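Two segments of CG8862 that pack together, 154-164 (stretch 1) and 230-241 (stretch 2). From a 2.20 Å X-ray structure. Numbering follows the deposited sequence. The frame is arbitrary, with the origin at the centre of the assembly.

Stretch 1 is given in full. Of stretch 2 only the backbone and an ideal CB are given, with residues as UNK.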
# COMPACT_ATOMS: atom_id res chain seq x y z
N VAL B 154 0.53 4.02 29.89
CA VAL B 154 1.23 3.37 28.77
C VAL B 154 0.48 3.68 27.47
O VAL B 154 -0.70 3.35 27.35
CB VAL B 154 1.32 1.84 28.98
CG1 VAL B 154 1.84 1.14 27.73
CG2 VAL B 154 2.19 1.51 30.19
N TYR B 155 1.15 4.33 26.53
CA TYR B 155 0.52 4.67 25.25
C TYR B 155 1.09 3.76 24.18
O TYR B 155 2.30 3.54 24.12
CB TYR B 155 0.74 6.14 24.88
CG TYR B 155 0.13 7.13 25.84
CD1 TYR B 155 -1.07 7.76 25.56
CD2 TYR B 155 0.77 7.43 27.04
CE1 TYR B 155 -1.63 8.68 26.45
CE2 TYR B 155 0.22 8.33 27.94
CZ TYR B 155 -0.98 8.95 27.64
OH TYR B 155 -1.50 9.85 28.54
N VAL B 156 0.22 3.21 23.35
CA VAL B 156 0.65 2.21 22.38
C VAL B 156 -0.07 2.32 21.03
O VAL B 156 -1.30 2.44 20.96
CB VAL B 156 0.61 0.74 22.97
CG1 VAL B 156 -0.75 0.44 23.60
CG2 VAL B 156 0.98 -0.31 21.91
N CYS B 157 0.74 2.30 19.97
CA CYS B 157 0.27 2.24 18.61
C CYS B 157 0.64 0.89 18.00
O CYS B 157 1.80 0.47 18.06
CB CYS B 157 0.91 3.36 17.78
SG CYS B 157 0.26 3.44 16.08
N THR B 158 -0.36 0.23 17.43
CA THR B 158 -0.24 -1.12 16.89
C THR B 158 -0.70 -1.06 15.44
O THR B 158 -1.68 -0.39 15.16
CB THR B 158 -1.17 -2.09 17.67
OG1 THR B 158 -0.82 -2.09 19.07
CG2 THR B 158 -1.07 -3.51 17.11
N GLY B 159 -0.00 -1.74 14.53
CA GLY B 159 -0.42 -1.74 13.12
C GLY B 159 0.33 -2.74 12.24
O GLY B 159 1.29 -3.35 12.67
N PRO B 160 -0.14 -2.92 11.00
CA PRO B 160 0.46 -3.80 10.01
C PRO B 160 1.58 -3.16 9.20
O PRO B 160 1.65 -1.92 9.07
CB PRO B 160 -0.72 -4.12 9.09
CG PRO B 160 -1.56 -2.88 9.12
CD PRO B 160 -1.41 -2.32 10.51
N LEU B 161 2.45 -4.01 8.69
CA LEU B 161 3.50 -3.64 7.74
C LEU B 161 3.48 -4.63 6.59
O LEU B 161 3.00 -5.75 6.73
CB LEU B 161 4.90 -3.70 8.39
CG LEU B 161 5.20 -2.77 9.55
CD1 LEU B 161 6.49 -3.19 10.29
CD2 LEU B 161 5.27 -1.34 9.07
N TYR B 162 4.01 -4.19 5.45
CA TYR B 162 4.06 -4.98 4.24
C TYR B 162 5.46 -4.77 3.68
O TYR B 162 5.69 -3.87 2.87
CB TYR B 162 2.97 -4.52 3.25
CG TYR B 162 1.59 -4.34 3.88
CD1 TYR B 162 0.64 -5.36 3.82
CD2 TYR B 162 1.24 -3.14 4.51
CE1 TYR B 162 -0.61 -5.19 4.39
CE2 TYR B 162 -0.01 -2.97 5.08
CZ TYR B 162 -0.92 -4.00 5.03
OH TYR B 162 -2.16 -3.84 5.59
N LEU B 163 6.40 -5.59 4.16
CA LEU B 163 7.84 -5.35 3.96
C LEU B 163 8.38 -6.10 2.75
O LEU B 163 7.96 -7.21 2.48
CB LEU B 163 8.65 -5.74 5.21
CG LEU B 163 8.30 -5.09 6.55
CD1 LEU B 163 9.34 -5.45 7.62
CD2 LEU B 163 8.19 -3.60 6.39
N PRO B 164 9.29 -5.46 1.99
CA PRO B 164 9.91 -6.02 0.79
C PRO B 164 10.86 -7.17 1.07
O PRO B 164 11.35 -7.29 2.17
CB PRO B 164 10.71 -4.85 0.22
CG PRO B 164 11.00 -3.97 1.42
CD PRO B 164 9.75 -4.07 2.24
N UNK B 230 12.96 3.00 12.16
CA UNK B 230 12.84 1.99 11.11
C UNK B 230 11.39 1.53 10.96
O UNK B 230 10.95 1.23 9.85
CB UNK B 230 13.74 0.79 11.41
N UNK B 231 10.63 1.50 12.05
CA UNK B 231 9.17 1.24 11.96
C UNK B 231 8.47 2.39 11.20
O UNK B 231 7.63 2.15 10.35
CB UNK B 231 8.56 1.09 13.36
N UNK B 232 8.83 3.63 11.53
CA UNK B 232 8.29 4.81 10.89
C UNK B 232 8.55 4.81 9.39
O UNK B 232 7.66 5.05 8.59
CB UNK B 232 8.88 6.07 11.53
N UNK B 233 9.79 4.52 9.02
CA UNK B 233 10.16 4.50 7.62
C UNK B 233 9.38 3.42 6.86
O UNK B 233 8.88 3.67 5.75
CB UNK B 233 11.67 4.27 7.48
N UNK B 234 9.25 2.24 7.46
CA UNK B 234 8.47 1.14 6.84
C UNK B 234 6.97 1.39 6.81
O UNK B 234 6.29 0.96 5.87
CB UNK B 234 8.73 -0.17 7.59
N UNK B 235 6.43 2.04 7.84
CA UNK B 235 4.96 2.18 7.91
C UNK B 235 4.41 3.36 7.14
O UNK B 235 3.21 3.41 6.85
CB UNK B 235 4.52 2.31 9.37
N UNK B 236 5.26 4.35 6.86
CA UNK B 236 4.76 5.60 6.29
C UNK B 236 3.98 6.37 7.33
O UNK B 236 3.00 7.02 7.02
CB UNK B 236 3.89 5.33 5.06
N UNK B 237 4.42 6.30 8.59
CA UNK B 237 3.73 6.97 9.70
C UNK B 237 4.77 7.55 10.63
O UNK B 237 5.87 7.05 10.70
CB UNK B 237 2.81 6.01 10.45
N UNK B 238 4.40 8.59 11.38
CA UNK B 238 5.26 9.09 12.46
C UNK B 238 4.57 8.90 13.81
O UNK B 238 3.45 9.38 14.03
CB UNK B 238 5.60 10.56 12.24
N UNK B 239 5.26 8.22 14.71
CA UNK B 239 4.70 7.89 16.03
C UNK B 239 5.18 8.88 17.08
O UNK B 239 6.35 9.32 17.05
CB UNK B 239 5.08 6.47 16.44
N UNK B 240 4.27 9.24 17.99
CA UNK B 240 4.60 10.12 19.09
C UNK B 240 5.31 11.39 18.59
O UNK B 240 6.32 11.83 19.16
CB UNK B 240 5.47 9.38 20.11
N UNK B 241 4.76 11.96 17.52
CA UNK B 241 5.30 13.17 16.88
C UNK B 241 5.42 14.39 17.81
O UNK B 241 6.23 15.27 17.54
CB UNK B 241 4.41 13.54 15.69

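Stretch 1 runs as a strand from 154 to 161 and crosses the helix of stretch 2 (230-235) at 58°, the axes approaching to 9.2 Å. Position 230 has helical angles (-73/-33) and an ideal CB with nothing of stretch 1 within 5.5 Å, so stretch 1 sets no preference; the residue is Ser230. At 231 CA-to-CB points sideways, and an apolar chain of moderate length could approach Leu161. It is Val231, chi1 t, contributing a modest 16 Å² of covered area. Position 232 points away, leaving its choice to other neighbours: Glu232 turns back within its own stretch, OE2 accepting a hydrogen bond from the backbone N of residue 239 at 2.8 Å. Position 233 is out of reach and unconstrained from this side; it is Arg233.

At 234 CA-to-CB points toward stretch 1, and the ideal CB already lies 3.7 Å from Leu163 CD2 and 3.9 Å from Leu161 CD2. With two leucine methyls so near, a small side chain is the simplest fit, though a longer one turned aside is conceivable. Ser234 (chi1 m) lays its CB against them. Its backbone also serves: water 1 donates to Ser234 O (2.8 Å) and accepts from Tyr162 N (3.0 Å), bridging the stretches where no direct hydrogen bond does.

At 235 CA-to-CB points sideways; the ideal CB lies 3.7 Å from Leu161 CD2, and the CA of 235 lies 6.0 Å from Leu161 CA. Small apolar residues suit such close spacing. Ala235 makes the contact with its CB, 3.7 Å from Leu161 CD2.

Position 236 leaves helical geometry with positive phi (71/35), which by itself favours glycine, although asparagine is also often tolerated there; it is Gly236. Position 237 points toward stretch 1 but has no atom of it within 5.5 Å of its ideal CB, leaving room for a sizeable chain; Leu237 gets no nearer than 5.5 Å, CD1 to Cys157 SG. Position 238 is out of reach: Leu238.

At 239 the CB points toward the strand, 5.4 Å from Cys157 CB. That gap admits a branched aliphatic, methionine or an aromatic. Phe239 brings CE1 to 3.5 Å from Cys157 SG; the sulfur sits 4.6 Å from the ring centroid, 68° off the normal, an oblique sulfur-aromatic contact.

Position 240 has positive phi (51/45) and a sideways CB without near neighbours, so only a long side chain could reach the strand. Phe240 (chi1 m) does: CE1 lies 3.7 Å from Tyr155 CB, while CZ meets Tyr155 O at 3.5 Å, the oxygen at the ring edge. Position 241, out of reach, is Asp241.

Stretch 2 (230-241) SVERSAGLLFFD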
# COMPACT_ATOMS: atom_id res chain seq x y z
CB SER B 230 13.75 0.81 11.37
OG SER B 230 13.25 0.11 12.48
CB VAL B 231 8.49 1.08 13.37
CG1 VAL B 231 7.03 0.65 13.21
CG2 VAL B 231 9.24 0.08 14.26
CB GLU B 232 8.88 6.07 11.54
CG GLU B 232 8.33 6.28 12.95
CD GLU B 232 8.85 7.51 13.65
OE1 GLU B 232 10.04 7.83 13.48
OE2 GLU B 232 8.08 8.15 14.40
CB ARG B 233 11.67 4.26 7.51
CG ARG B 233 12.34 5.03 6.42
CD ARG B 233 13.82 4.71 6.41
NE ARG B 233 14.65 5.67 7.15
CZ ARG B 233 15.21 6.74 6.58
NH1 ARG B 233 14.99 7.00 5.29
NH2 ARG B 233 15.97 7.56 7.29
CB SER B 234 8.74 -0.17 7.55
OG SER B 234 10.07 -0.59 7.31
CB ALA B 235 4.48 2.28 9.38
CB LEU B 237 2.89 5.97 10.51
CG LEU B 237 1.71 5.28 9.80
CD1 LEU B 237 1.10 4.16 10.65
CD2 LEU B 237 0.66 6.31 9.40
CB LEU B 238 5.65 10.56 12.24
CG LEU B 238 6.46 10.90 10.97
CD1 LEU B 238 6.38 12.41 10.72
CD2 LEU B 238 7.92 10.45 11.05
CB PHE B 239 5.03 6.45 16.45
CG PHE B 239 4.72 5.43 15.38
CD1 PHE B 239 3.40 5.08 15.09
CD2 PHE B 239 5.74 4.84 14.65
CE1 PHE B 239 3.11 4.15 14.09
CE2 PHE B 239 5.46 3.92 13.64
CZ PHE B 239 4.14 3.56 13.37
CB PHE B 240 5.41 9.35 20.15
CG PHE B 240 4.67 8.14 20.71
CD1 PHE B 240 3.77 8.29 21.77
CD2 PHE B 240 4.84 6.88 20.15
CE1 PHE B 240 3.08 7.20 22.26
CE2 PHE B 240 4.14 5.79 20.65
CZ PHE B 240 3.26 5.94 21.70
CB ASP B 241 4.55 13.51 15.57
CG ASP B 241 3.09 13.96 15.79
OD1 ASP B 241 2.81 14.73 16.73
OD2 ASP B 241 2.20 13.55 14.99
O HOH W 1 4.81 -1.28 5.20
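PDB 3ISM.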